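Ceramide very long chain fatty acid hydroxylase SCS7 (PDB 4ZR1) hydroxylates the very long chain fatty acids of ceramides, postulated to act at their C-2, and binds two zinc ions that likely form a catalytic dimetal centre. Local coordinates at residues H51-L56 with V75-R80; W105-A110 with G224-D229; Y185-P190 with E230-L235. One frame throughout, in Å; residues are numbered along the deposited sequence.

Interaction 1: residues H51-L56 with V75-R80; sequences HKFLDL and VDQIHR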
loop_
_atom_site.group_PDB
_atom_site.type_symbol
_atom_site.label_atom_id
_atom_site.label_comp_id
_atom_site.label_asym_id
_atom_site.label_seq_id
_atom_site.Cartn_x
_atom_site.Cartn_y
_atom_site.Cartn_z
ATOM N N HIS A 51 -4.529 20.576 -12.542
ATOM C CA HIS A 51 -3.351 19.713 -12.640
ATOM C C HIS A 51 -3.291 18.920 -13.946
ATOM O O HIS A 51 -2.258 18.326 -14.269
ATOM C CB HIS A 51 -3.302 18.758 -11.444
ATOM C CG HIS A 51 -3.301 19.457 -10.119
ATOM N ND1 HIS A 51 -2.194 20.118 -9.625
ATOM C CD2 HIS A 51 -4.270 19.596 -9.183
ATOM C CE1 HIS A 51 -2.483 20.635 -8.444
ATOM N NE2 HIS A 51 -3.736 20.333 -8.152
ATOM N N LYS A 52 -4.394 18.923 -14.695
ATOM C CA LYS A 52 -4.452 18.283 -16.011
ATOM C C LYS A 52 -4.055 16.809 -15.938
ATOM O O LYS A 52 -3.297 16.313 -16.769
ATOM C CB LYS A 52 -3.557 19.033 -17.011
ATOM C CG LYS A 52 -4.092 20.403 -17.431
ATOM C CD LYS A 52 -3.386 20.937 -18.677
ATOM C CE LYS A 52 -4.315 20.958 -19.886
ATOM N NZ LYS A 52 -3.599 21.135 -21.187
ATOM N N PHE A 53 -4.579 16.112 -14.938
ATOM C CA PHE A 53 -4.186 14.731 -14.683
ATOM C C PHE A 53 -5.330 13.736 -14.916
ATOM O O PHE A 53 -5.567 13.305 -16.036
ATOM C CB PHE A 53 -3.659 14.611 -13.256
ATOM C CG PHE A 53 -3.105 13.256 -12.915
ATOM C CD1 PHE A 53 -2.185 12.637 -13.745
ATOM C CD2 PHE A 53 -3.471 12.622 -11.738
ATOM C CE1 PHE A 53 -1.669 11.391 -13.424
ATOM C CE2 PHE A 53 -2.954 11.374 -11.406
ATOM C CZ PHE A 53 -2.054 10.759 -12.249
ATOM N N LEU A 54 -6.026 13.361 -13.851
ATOM C CA LEU A 54 -7.173 12.479 -13.974
ATOM C C LEU A 54 -8.451 13.196 -13.544
ATOM O O LEU A 54 -8.455 13.997 -12.605
ATOM C CB LEU A 54 -6.980 11.211 -13.135
ATOM C CG LEU A 54 -5.841 10.256 -13.501
ATOM C CD1 LEU A 54 -5.734 9.180 -12.442
ATOM C CD2 LEU A 54 -6.026 9.623 -14.876
ATOM N N ASP A 55 -9.536 12.898 -14.243
ATOM C CA ASP A 55 -10.840 13.431 -13.897
ATOM C C ASP A 55 -11.506 12.453 -12.947
ATOM O O ASP A 55 -11.980 11.395 -13.370
ATOM C CB ASP A 55 -11.672 13.659 -15.161
ATOM C CG ASP A 55 -13.056 14.227 -14.874
ATOM O OD1 ASP A 55 -13.342 14.571 -13.703
ATOM O OD2 ASP A 55 -13.854 14.346 -15.841
ATOM N N LEU A 56 -11.527 12.809 -11.664
ATOM C CA LEU A 56 -12.131 11.957 -10.631
ATOM C C LEU A 56 -13.587 11.582 -10.893
ATOM O O LEU A 56 -14.081 10.607 -10.343
ATOM C CB LEU A 56 -12.062 12.638 -9.270
ATOM C CG LEU A 56 -10.753 12.569 -8.486
ATOM C CD1 LEU A 56 -10.894 13.217 -7.113
ATOM C CD2 LEU A 56 -10.320 11.130 -8.347
ATOM N N VAL A 75 4.072 9.716 -12.158
ATOM C CA VAL A 75 4.579 9.436 -10.810
ATOM C C VAL A 75 4.478 10.674 -9.932
ATOM O O VAL A 75 4.223 10.570 -8.741
ATOM C CB VAL A 75 6.058 8.925 -10.803
ATOM C CG1 VAL A 75 6.202 7.678 -11.647
ATOM C CG2 VAL A 75 7.019 9.989 -11.282
ATOM N N ASP A 76 4.652 11.848 -10.522
ATOM C CA ASP A 76 4.578 13.073 -9.749
ATOM C C ASP A 76 3.149 13.330 -9.305
ATOM O O ASP A 76 2.902 13.883 -8.239
ATOM C CB ASP A 76 5.092 14.258 -10.563
ATOM C CG ASP A 76 5.188 15.524 -9.739
ATOM O OD1 ASP A 76 4.228 16.325 -9.759
ATOM O OD2 ASP A 76 6.219 15.706 -9.051
ATOM N N GLN A 77 2.202 12.912 -10.130
ATOM C CA GLN A 77 0.821 13.307 -9.928
ATOM C C GLN A 77 0.030 12.300 -9.097
ATOM O O GLN A 77 -0.824 12.687 -8.300
ATOM C CB GLN A 77 0.159 13.525 -11.285
ATOM C CG GLN A 77 -0.781 14.702 -11.319
ATOM C CD GLN A 77 -0.099 16.009 -11.069
ATOM O OE1 GLN A 77 1.067 16.199 -11.418
ATOM N NE2 GLN A 77 -0.818 16.925 -10.440
ATOM N N ILE A 78 0.323 11.015 -9.286
ATOM C CA ILE A 78 -0.385 9.937 -8.592
ATOM C C ILE A 78 -0.105 9.925 -7.085
ATOM O O ILE A 78 -0.923 9.433 -6.306
ATOM C CB ILE A 78 -0.013 8.550 -9.176
ATOM C CG1 ILE A 78 -1.084 7.512 -8.847
ATOM C CG2 ILE A 78 1.349 8.082 -8.659
ATOM C CD1 ILE A 78 -2.406 7.760 -9.523
ATOM N N HIS A 79 1.046 10.470 -6.679
ATOM C CA HIS A 79 1.429 10.508 -5.268
ATOM C C HIS A 79 1.039 11.831 -4.603
ATOM O O HIS A 79 1.320 12.052 -3.428
ATOM C CB HIS A 79 2.934 10.268 -5.103
ATOM C CG HIS A 79 3.393 8.930 -5.595
ATOM N ND1 HIS A 79 4.043 8.762 -6.797
ATOM C CD2 HIS A 79 3.290 7.694 -5.049
ATOM C CE1 HIS A 79 4.323 7.483 -6.972
ATOM N NE2 HIS A 79 3.872 6.811 -5.930
ATOM N N ARG A 80 0.393 12.717 -5.349
ATOM C CA ARG A 80 -0.166 13.909 -4.731
ATOM C C ARG A 80 -1.642 13.638 -4.480
ATOM O O ARG A 80 -2.427 13.545 -5.419
ATOM C CB ARG A 80 0.072 15.133 -5.607
ATOM C CG ARG A 80 1.562 15.394 -5.821
ATOM C CD ARG A 80 1.828 16.593 -6.700
ATOM N NE ARG A 80 1.284 17.811 -6.118
ATOM C CZ ARG A 80 1.462 19.020 -6.632
ATOM N NH1 ARG A 80 0.927 20.084 -6.042
ATOM N NH2 ARG A 80 2.181 19.163 -7.738
#
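A CH-pi contact joins the loop 51-56 to the last turn of helix 71-78, in a part assigned to the cytoplasmic side of this sterol desaturase family protein. Gln77 and Phe53 bury the largest areas in it, followed by His51. Gln77 CB stands 3.4 Å from the centroid of the Phe53 ring and only 7° off its normal, almost directly above the ring centre. Against the opposite face rests CG of Leu54, nearer the rim, so both faces carry an aliphatic carbon, while the Phe69 ring meets it at a tilt. Phe53 reaches this place with CG anti to its backbone N (chi1 -175°), while its tip passes on to Ile78, where CZ and CD1 are 4.1 Å apart. His51 meets the amide end of Gln77, the two side chains crossing at about a right angle; Lys52, between His51 and Phe53, has positive phi, the break that ends helix 44-51. An alanine in place of Phe53 would lose the ring that Gln77 CB and Leu54 CG enclose and would probably loosen the loop from the helix. Arg80 places a guanidinium face near His51, with NH1 4.2 Å from CE1, but its polar end is held by a salt bridge to Glu290 and a hydrogen bond to Thr26 O. After Ile78, the His79 ring meets the zinc ligand His178 edge-to-face. That ring is fixed by His79 ND1, which donates to a lone pair of Val75 O at 2.7 Å and 163°, with the oxygen close to the imidazole plane.

Interaction 2: residues W105-A110 with G224-D229; sequences WVVPVA and GYVCYD. With BOG (octyl beta-D-glucopyranoside), chain J.
Tyr225 is the first residue of 224-229 to meet the other helix. Its CG is anti to the backbone N, and the phenol extends tip to tip toward Val107, whose CG1 lies 3.4 Å from Tyr225 CE2. The ring is also stacked with Phe194, a residue of the tridecane pocket, so Tyr225 touches Phe194 as well as helix 106-125. Val226 follows, and both its methyl branches are used: CG2 is 4.1 Å from Val107 CG1, and CG1 faces Pro108, reaching its CA at 4.1 Å. Here the backbones are nearest, the CA atoms of Pro108 and Val226 being 6.2 Å apart. The geometry is that of an antiparallel pair of transmembrane helices, TM1 and TM4: the short axes of 106-110 and 224-229 approach to 9.5 Å with a signed crossing angle of -162°, and the contact is mainly apolar side-chain packing. On another side of 105-110, octyl glucoside J runs its chain across one face of the Trp105 indole, with C4' 3.3 Å from CE2, while Val106 CG2 lies over the opposite face; this matches an outer surface that would face lipid. One turn after Tyr225 comes Asp229, which points toward Val107 and crosses it at about a right angle, OD2 against CG2. Asp229 OD2 also takes a weak hydrogen bond from Tyr225 OH at 2.7 Å, and it accepts the backbone N-H of Met189. Two donors thus converge on one buried carboxylate oxygen, which would probably stabilise its charge, while Val107 CG2 sits 3.8 Å from Asp229 OD2.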
loop_
_atom_site.group_PDB
_atom_site.type_symbol
_atom_site.label_atom_id
_atom_site.label_comp_id
_atom_site.label_asym_id
_atom_site.label_seq_id
_atom_site.Cartn_x
_atom_site.Cartn_y
_atom_site.Cartn_z
ATOM N N TRP A 105 -12.154 -5.915 6.870
ATOM C CA TRP A 105 -12.419 -7.232 7.448
ATOM C C TRP A 105 -12.241 -8.381 6.462
ATOM O O TRP A 105 -12.289 -9.545 6.848
ATOM C CB TRP A 105 -13.838 -7.285 8.046
ATOM C CG TRP A 105 -14.933 -6.865 7.108
ATOM C CD1 TRP A 105 -15.510 -5.639 7.035
ATOM C CD2 TRP A 105 -15.579 -7.675 6.109
ATOM N NE1 TRP A 105 -16.472 -5.624 6.053
ATOM C CE2 TRP A 105 -16.535 -6.861 5.468
ATOM C CE3 TRP A 105 -15.435 -9.006 5.691
ATOM C CZ2 TRP A 105 -17.358 -7.329 4.442
ATOM C CZ3 TRP A 105 -16.253 -9.475 4.662
ATOM C CH2 TRP A 105 -17.198 -8.633 4.048
ATOM N N VAL A 106 -12.029 -8.064 5.192
ATOM C CA VAL A 106 -11.924 -9.106 4.181
ATOM C C VAL A 106 -10.631 -9.914 4.343
ATOM O O VAL A 106 -10.621 -11.143 4.177
ATOM C CB VAL A 106 -12.002 -8.502 2.764
ATOM C CG1 VAL A 106 -11.748 -9.570 1.692
ATOM C CG2 VAL A 106 -13.345 -7.865 2.568
ATOM N N VAL A 107 -9.543 -9.223 4.676
ATOM C CA VAL A 107 -8.251 -9.878 4.813
ATOM C C VAL A 107 -8.219 -10.904 5.966
ATOM O O VAL A 107 -7.831 -12.058 5.752
ATOM C CB VAL A 107 -7.126 -8.848 5.011
ATOM C CG1 VAL A 107 -5.790 -9.558 5.103
ATOM C CG2 VAL A 107 -7.142 -7.818 3.887
ATOM N N PRO A 108 -8.631 -10.509 7.186
ATOM C CA PRO A 108 -8.649 -11.546 8.229
ATOM C C PRO A 108 -9.567 -12.739 7.919
ATOM O O PRO A 108 -9.123 -13.872 8.117
ATOM C CB PRO A 108 -9.163 -10.802 9.464
ATOM C CG PRO A 108 -8.928 -9.358 9.184
ATOM C CD PRO A 108 -9.055 -9.196 7.714
ATOM N N VAL A 109 -10.796 -12.507 7.444
ATOM C CA VAL A 109 -11.720 -13.626 7.203
ATOM C C VAL A 109 -11.249 -14.514 6.059
ATOM O O VAL A 109 -11.544 -15.704 6.044
ATOM C CB VAL A 109 -13.191 -13.169 6.902
ATOM C CG1 VAL A 109 -13.683 -12.195 7.960
ATOM C CG2 VAL A 109 -13.318 -12.568 5.529
ATOM N N ALA A 110 -10.516 -13.955 5.102
ATOM C CA ALA A 110 -10.050 -14.769 3.992
ATOM C C ALA A 110 -8.823 -15.591 4.375
ATOM O O ALA A 110 -8.711 -16.756 3.991
ATOM C CB ALA A 110 -9.747 -13.901 2.777
ATOM N N GLY A 224 1.740 -12.626 9.276
ATOM C CA GLY A 224 2.404 -11.345 9.256
ATOM C C GLY A 224 1.797 -10.435 8.218
ATOM O O GLY A 224 1.639 -9.243 8.472
ATOM N N TYR A 225 1.445 -10.990 7.057
ATOM C CA TYR A 225 0.780 -10.199 6.024
ATOM C C TYR A 225 -0.547 -9.634 6.534
ATOM O O TYR A 225 -0.845 -8.451 6.337
ATOM C CB TYR A 225 0.518 -11.011 4.750
ATOM C CG TYR A 225 -0.632 -10.407 3.990
ATOM C CD1 TYR A 225 -0.474 -9.204 3.306
ATOM C CD2 TYR A 225 -1.898 -11.000 4.005
ATOM C CE1 TYR A 225 -1.543 -8.617 2.636
ATOM C CE2 TYR A 225 -2.970 -10.415 3.342
ATOM C CZ TYR A 225 -2.783 -9.222 2.662
ATOM O OH TYR A 225 -3.833 -8.630 2.012
ATOM N N VAL A 226 -1.347 -10.491 7.168
ATOM C CA VAL A 226 -2.641 -10.080 7.712
ATOM C C VAL A 226 -2.499 -8.997 8.775
ATOM O O VAL A 226 -3.293 -8.054 8.820
ATOM C CB VAL A 226 -3.396 -11.268 8.313
ATOM C CG1 VAL A 226 -4.710 -10.793 8.922
ATOM C CG2 VAL A 226 -3.632 -12.327 7.225
ATOM N N CYS A 227 -1.479 -9.119 9.619
ATOM C CA CYS A 227 -1.220 -8.088 10.612
ATOM C C CYS A 227 -0.863 -6.771 9.935
ATOM O O CYS A 227 -1.345 -5.717 10.339
ATOM C CB CYS A 227 -0.108 -8.525 11.564
ATOM S SG CYS A 227 -0.566 -9.919 12.625
ATOM N N TYR A 228 -0.028 -6.841 8.901
ATOM C CA TYR A 228 0.352 -5.664 8.118
ATOM C C TYR A 228 -0.830 -4.863 7.534
ATOM O O TYR A 228 -0.919 -3.646 7.734
ATOM C CB TYR A 228 1.284 -6.079 6.971
ATOM C CG TYR A 228 1.242 -5.124 5.788
ATOM C CD1 TYR A 228 1.951 -3.926 5.809
ATOM C CD2 TYR A 228 0.494 -5.422 4.652
ATOM C CE1 TYR A 228 1.911 -3.048 4.736
ATOM C CE2 TYR A 228 0.452 -4.564 3.578
ATOM C CZ TYR A 228 1.157 -3.370 3.626
ATOM O OH TYR A 228 1.113 -2.501 2.551
ATOM N N ASP A 229 -1.719 -5.537 6.802
ATOM C CA ASP A 229 -2.783 -4.861 6.059
ATOM C C ASP A 229 -3.817 -4.302 7.017
ATOM O O ASP A 229 -4.363 -3.229 6.782
ATOM C CB ASP A 229 -3.461 -5.814 5.070
ATOM C CG ASP A 229 -3.571 -5.234 3.645
ATOM O OD1 ASP A 229 -3.268 -4.036 3.417
ATOM O OD2 ASP A 229 -3.972 -6.006 2.741
HETATM C C1 BOG J . -22.396 -3.255 4.726
HETATM O O1 BOG J . -22.180 -4.554 5.205
HETATM C C2 BOG J . -21.872 -2.263 5.731
HETATM O O2 BOG J . -22.477 -2.502 6.979
HETATM C C3 BOG J . -22.213 -0.874 5.238
HETATM O O3 BOG J . -21.595 0.080 6.064
HETATM C C4 BOG J . -21.696 -0.714 3.825
HETATM O O4 BOG J . -22.130 0.512 3.282
HETATM C C5 BOG J . -22.186 -1.859 2.966
HETATM O O5 BOG J . -21.720 -3.069 3.507
HETATM C C6 BOG J . -21.668 -1.695 1.554
HETATM O O6 BOG J . -22.551 -0.871 0.826
HETATM C "C1'" BOG J . -20.889 -5.034 4.922
HETATM C "C2'" BOG J . -20.054 -5.017 6.184
HETATM C "C3'" BOG J . -20.456 -6.177 7.070
HETATM C "C4'" BOG J . -19.253 -7.060 7.333
HETATM C "C5'" BOG J . -19.604 -8.522 7.126
HETATM C "C6'" BOG J . -18.667 -9.402 7.931
HETATM C "C7'" BOG J . -18.764 -10.815 7.394
HETATM C "C8'" BOG J . -17.639 -11.683 7.928
#

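Interaction 3: residues Y185-P190 with E230-L235; sequences YRLVMP and ECHFFL. With ZN (zinc ion), chain C; BOG (octyl beta-D-glucopyranoside), chain E; BOG (octyl beta-D-glucopyranoside), chain G; BOG (octyl beta-D-glucopyranoside), chain H.
Apolar packing against a metal ligand describes this contact: the loop 185-190, which leads into helix 191-208, lies against the end of helix 211-236 assigned to the cytoplasmic side, where the histidine-rich dimetal centre of the sterol desaturase family is built. Within the loop Leu187 buries the largest area. Its CG is anti to the backbone N (chi1 -171°), which sends the branched end across to the helix, and CD2 comes over one face of the His232 imidazole, 3.7 Å from the ring centroid and 21° off the normal. That is a CH-pi contact made on the face of the ring, whereas His232 NE2 binds zinc at 2.3 Å; Leu187 thus makes a second-shell contact that would probably limit how far the imidazole tilts to this side. His177, His236, His251 and His255 complete the zinc site. From the same methyl, CD2, the packing continues to Phe233, whose CB is 4.0 Å away. Val188 crosses the Phe233 side chain obliquely, CG1 resting 4.1 Å from CD1, and Val188 also touches Val107 of helix 106-125. Phe233 in turn lays CD2 over one face of Phe234, and the Phe234 ring is also touched by the alkyl chains of octyl glucosides G and H, so detergent lies against Phe234, whose side chain starts away from the loop. Arg186 points its guanidinium elsewhere, into salt bridges with Asp183 and Glu97. The loop backbone carries a sugar: in octyl glucoside E, O2 donates to Arg186 O at 2.9 Å, and O3 to Leu187 O at 2.8 Å.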
loop_
_atom_site.group_PDB
_atom_site.type_symbol
_atom_site.label_atom_id
_atom_site.label_comp_id
_atom_site.label_asym_id
_atom_site.label_seq_id
_atom_site.Cartn_x
_atom_site.Cartn_y
_atom_site.Cartn_z
ATOM N N TYR A 185 -12.165 1.579 0.950
ATOM C CA TYR A 185 -12.295 0.303 0.255
ATOM C C TYR A 185 -11.192 0.052 -0.761
ATOM O O TYR A 185 -11.238 -0.938 -1.478
ATOM C CB TYR A 185 -13.648 0.198 -0.432
ATOM C CG TYR A 185 -14.815 0.111 0.529
ATOM C CD1 TYR A 185 -15.176 -1.094 1.116
ATOM C CD2 TYR A 185 -15.569 1.230 0.825
ATOM C CE1 TYR A 185 -16.248 -1.169 1.978
ATOM C CE2 TYR A 185 -16.637 1.161 1.684
ATOM C CZ TYR A 185 -16.978 -0.034 2.257
ATOM O OH TYR A 185 -18.053 -0.076 3.117
ATOM N N ARG A 186 -10.193 0.926 -0.808
ATOM C CA ARG A 186 -9.061 0.723 -1.701
ATOM C C ARG A 186 -7.740 0.806 -0.960
ATOM O O ARG A 186 -6.756 1.320 -1.488
ATOM C CB ARG A 186 -9.069 1.753 -2.836
ATOM C CG ARG A 186 -9.850 1.323 -4.063
ATOM C CD ARG A 186 -11.337 1.352 -3.802
ATOM N NE ARG A 186 -12.081 1.070 -5.020
ATOM C CZ ARG A 186 -12.593 2.003 -5.819
ATOM N NH1 ARG A 186 -12.462 3.298 -5.524
ATOM N NH2 ARG A 186 -13.244 1.638 -6.914
ATOM N N LEU A 187 -7.720 0.307 0.269
ATOM C CA LEU A 187 -6.505 0.310 1.061
ATOM C C LEU A 187 -5.937 -1.104 1.142
ATOM O O LEU A 187 -4.840 -1.364 0.649
ATOM C CB LEU A 187 -6.775 0.893 2.454
ATOM C CG LEU A 187 -5.596 1.184 3.383
ATOM C CD1 LEU A 187 -5.972 2.198 4.458
ATOM C CD2 LEU A 187 -5.118 -0.099 4.040
ATOM N N VAL A 188 -6.670 -2.022 1.765
ATOM C CA VAL A 188 -6.147 -3.372 1.885
ATOM C C VAL A 188 -6.156 -4.042 0.526
ATOM O O VAL A 188 -6.799 -3.573 -0.410
ATOM C CB VAL A 188 -6.924 -4.230 2.888
ATOM C CG1 VAL A 188 -7.040 -3.497 4.238
ATOM C CG2 VAL A 188 -8.278 -4.607 2.336
ATOM N N MET A 189 -5.412 -5.130 0.420
ATOM C CA MET A 189 -5.227 -5.801 -0.849
ATOM C C MET A 189 -6.416 -6.678 -1.140
ATOM O O MET A 189 -6.890 -7.401 -0.275
ATOM C CB MET A 189 -3.962 -6.650 -0.837
ATOM C CG MET A 189 -2.716 -5.893 -0.450
ATOM S SD MET A 189 -1.287 -6.963 -0.631
ATOM C CE MET A 189 -1.720 -7.737 -2.174
ATOM N N PRO A 190 -6.916 -6.612 -2.369
ATOM C CA PRO A 190 -7.958 -7.555 -2.765
ATOM C C PRO A 190 -7.370 -8.953 -2.881
ATOM O O PRO A 190 -6.246 -9.075 -3.369
ATOM C CB PRO A 190 -8.417 -7.015 -4.123
ATOM C CG PRO A 190 -7.314 -6.205 -4.600
ATOM C CD PRO A 190 -6.666 -5.598 -3.402
ATOM N N GLU A 230 -4.096 -5.047 8.088
ATOM C CA GLU A 230 -4.982 -4.570 9.142
ATOM C C GLU A 230 -4.353 -3.377 9.834
ATOM O O GLU A 230 -4.987 -2.341 9.999
ATOM C CB GLU A 230 -5.280 -5.672 10.146
ATOM C CG GLU A 230 -6.059 -6.816 9.535
ATOM C CD GLU A 230 -7.329 -6.347 8.849
ATOM O OE1 GLU A 230 -8.280 -5.951 9.543
ATOM O OE2 GLU A 230 -7.370 -6.356 7.610
ATOM N N CYS A 231 -3.090 -3.520 10.221
ATOM C CA CYS A 231 -2.357 -2.393 10.763
ATOM C C CYS A 231 -2.447 -1.216 9.790
ATOM O O CYS A 231 -2.890 -0.123 10.161
ATOM C CB CYS A 231 -0.899 -2.755 11.031
ATOM S SG CYS A 231 0.045 -1.414 11.802
ATOM N N HIS A 232 -2.054 -1.463 8.541
ATOM C CA HIS A 232 -2.075 -0.436 7.503
ATOM C C HIS A 232 -3.417 0.277 7.432
ATOM O O HIS A 232 -3.468 1.502 7.402
ATOM C CB HIS A 232 -1.752 -1.040 6.145
ATOM C CG HIS A 232 -1.619 -0.023 5.065
ATOM N ND1 HIS A 232 -1.684 -0.340 3.729
ATOM C CD2 HIS A 232 -1.418 1.315 5.128
ATOM C CE1 HIS A 232 -1.536 0.760 3.011
ATOM N NE2 HIS A 232 -1.378 1.778 3.835
ATOM N N PHE A 233 -4.502 -0.493 7.427
ATOM C CA PHE A 233 -5.836 0.086 7.445
ATOM C C PHE A 233 -6.044 1.039 8.621
ATOM O O PHE A 233 -6.452 2.188 8.435
ATOM C CB PHE A 233 -6.913 -1.003 7.483
ATOM C CG PHE A 233 -8.303 -0.470 7.286
ATOM C CD1 PHE A 233 -8.800 -0.248 6.003
ATOM C CD2 PHE A 233 -9.104 -0.148 8.377
ATOM C CE1 PHE A 233 -10.078 0.260 5.815
ATOM C CE2 PHE A 233 -10.398 0.366 8.195
ATOM C CZ PHE A 233 -10.878 0.571 6.918
ATOM N N PHE A 234 -5.755 0.576 9.831
ATOM C CA PHE A 234 -6.179 1.322 11.007
ATOM C C PHE A 234 -5.247 2.491 11.283
ATOM O O PHE A 234 -5.587 3.405 12.034
ATOM C CB PHE A 234 -6.311 0.384 12.212
ATOM C CG PHE A 234 -7.475 -0.568 12.089
ATOM C CD1 PHE A 234 -8.778 -0.081 12.035
ATOM C CD2 PHE A 234 -7.272 -1.933 11.991
ATOM C CE1 PHE A 234 -9.856 -0.942 11.895
ATOM C CE2 PHE A 234 -8.345 -2.802 11.851
ATOM C CZ PHE A 234 -9.636 -2.306 11.805
ATOM N N LEU A 235 -4.097 2.490 10.626
ATOM C CA LEU A 235 -3.239 3.663 10.624
ATOM C C LEU A 235 -3.917 4.849 9.929
ATOM O O LEU A 235 -3.728 5.995 10.325
ATOM C CB LEU A 235 -1.910 3.353 9.944
ATOM C CG LEU A 235 -0.917 2.463 10.682
ATOM C CD1 LEU A 235 0.398 2.481 9.920
ATOM C CD2 LEU A 235 -0.720 2.942 12.116
HETATM ZN ZN ZN C . -1.061 4.042 3.564
HETATM C C1 BOG E . -4.744 -1.995 -4.143
HETATM O O1 BOG E . -6.094 -2.104 -4.539
HETATM C C2 BOG E . -4.660 -1.037 -2.979
HETATM O O2 BOG E . -4.979 0.245 -3.465
HETATM C C3 BOG E . -3.246 -0.977 -2.446
HETATM O O3 BOG E . -3.156 -0.269 -1.230
HETATM C C4 BOG E . -2.660 -2.345 -2.276
HETATM O O4 BOG E . -1.285 -2.181 -2.021
HETATM C C5 BOG E . -2.843 -3.128 -3.548
HETATM O O5 BOG E . -4.227 -3.260 -3.796
HETATM C C6 BOG E . -2.145 -4.467 -3.359
HETATM O O6 BOG E . -2.737 -5.500 -4.116
HETATM C "C1'" BOG E . -6.314 -2.015 -5.932
HETATM C "C2'" BOG E . -7.789 -2.122 -6.258
HETATM C "C3'" BOG E . -7.931 -2.658 -7.669
HETATM C "C4'" BOG E . -8.753 -3.934 -7.709
HETATM C "C5'" BOG E . -8.225 -4.868 -8.783
HETATM C "C6'" BOG E . -9.265 -5.912 -9.113
HETATM C "C7'" BOG E . -8.683 -6.948 -10.047
HETATM C "C8'" BOG E . -8.648 -6.393 -11.453
HETATM C C1 BOG G . -9.688 0.441 17.209
HETATM O O1 BOG G . -8.767 -0.051 16.264
HETATM C C2 BOG G . -10.065 1.854 16.830
HETATM O O2 BOG G . -8.912 2.657 16.894
HETATM C C3 BOG G . -11.095 2.407 17.785
HETATM O O3 BOG G . -11.589 3.624 17.273
HETATM C C4 BOG G . -12.225 1.419 17.965
HETATM O O4 BOG G . -13.035 1.836 19.040
HETATM C C5 BOG G . -11.644 0.061 18.283
HETATM O O5 BOG G . -10.844 -0.362 17.205
HETATM C C6 BOG G . -12.753 -0.939 18.533
HETATM O O6 BOG G . -13.876 -0.619 17.743
HETATM C "C1'" BOG G . -7.473 -0.316 16.757
HETATM C "C2'" BOG G . -6.836 -1.376 15.885
HETATM C "C3'" BOG G . -5.387 -1.583 16.267
HETATM C "C4'" BOG G . -4.975 -3.001 15.936
HETATM C "C5'" BOG G . -4.886 -3.184 14.438
HETATM C "C6'" BOG G . -3.577 -3.870 14.110
HETATM C "C7'" BOG G . -3.729 -5.374 14.201
HETATM C "C8'" BOG G . -2.442 -6.015 13.738
HETATM C C1 BOG H . -14.237 -1.852 14.166
HETATM O O1 BOG H . -13.521 -2.435 15.230
HETATM C C2 BOG H . -15.674 -1.577 14.562
HETATM O O2 BOG H . -16.304 -2.777 14.954
HETATM C C3 BOG H . -16.418 -0.997 13.377
HETATM O O3 BOG H . -17.691 -0.547 13.778
HETATM C C4 BOG H . -15.638 0.158 12.786
HETATM O O4 BOG H . -16.242 0.548 11.572
HETATM C C5 BOG H . -14.193 -0.248 12.560
HETATM O O5 BOG H . -13.618 -0.649 13.781
HETATM C C6 BOG H . -13.400 0.914 12.002
HETATM O O6 BOG H . -13.280 0.780 10.605
HETATM C "C1'" BOG H . -12.144 -2.592 14.972
HETATM C "C2'" BOG H . -11.740 -4.045 15.117
HETATM C "C3'" BOG H . -10.238 -4.165 14.943
HETATM C "C4'" BOG H . -9.849 -5.599 14.641
HETATM C "C5'" BOG H . -8.632 -5.592 13.738
HETATM C "C6'" BOG H . -7.715 -6.755 14.048
HETATM C "C7'" BOG H . -8.060 -7.944 13.174
HETATM C "C8'" BOG H . -6.930 -8.952 13.239
#

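Overall arrangement
Interaction 1 closes along the chain before the other two open; the segments of interactions 2 and 3 then alternate. Interactions 2 and 3 share helix 211-236, on successive turns, and their centres are only 9 Å apart. They touch directly through Asp229 of interaction 2 and Met189 of interaction 3, so the loop before helix 191-208 is tied to the TM1-TM4 pair. Interaction 1 is separate, its centre 29 Å from that of interaction 2 and 22 Å from that of interaction 3. Yet the Ile78 side chain of interaction 1 is about 6 Å from that of His178, a ligand of one zinc, while His232 of interaction 3 binds the other.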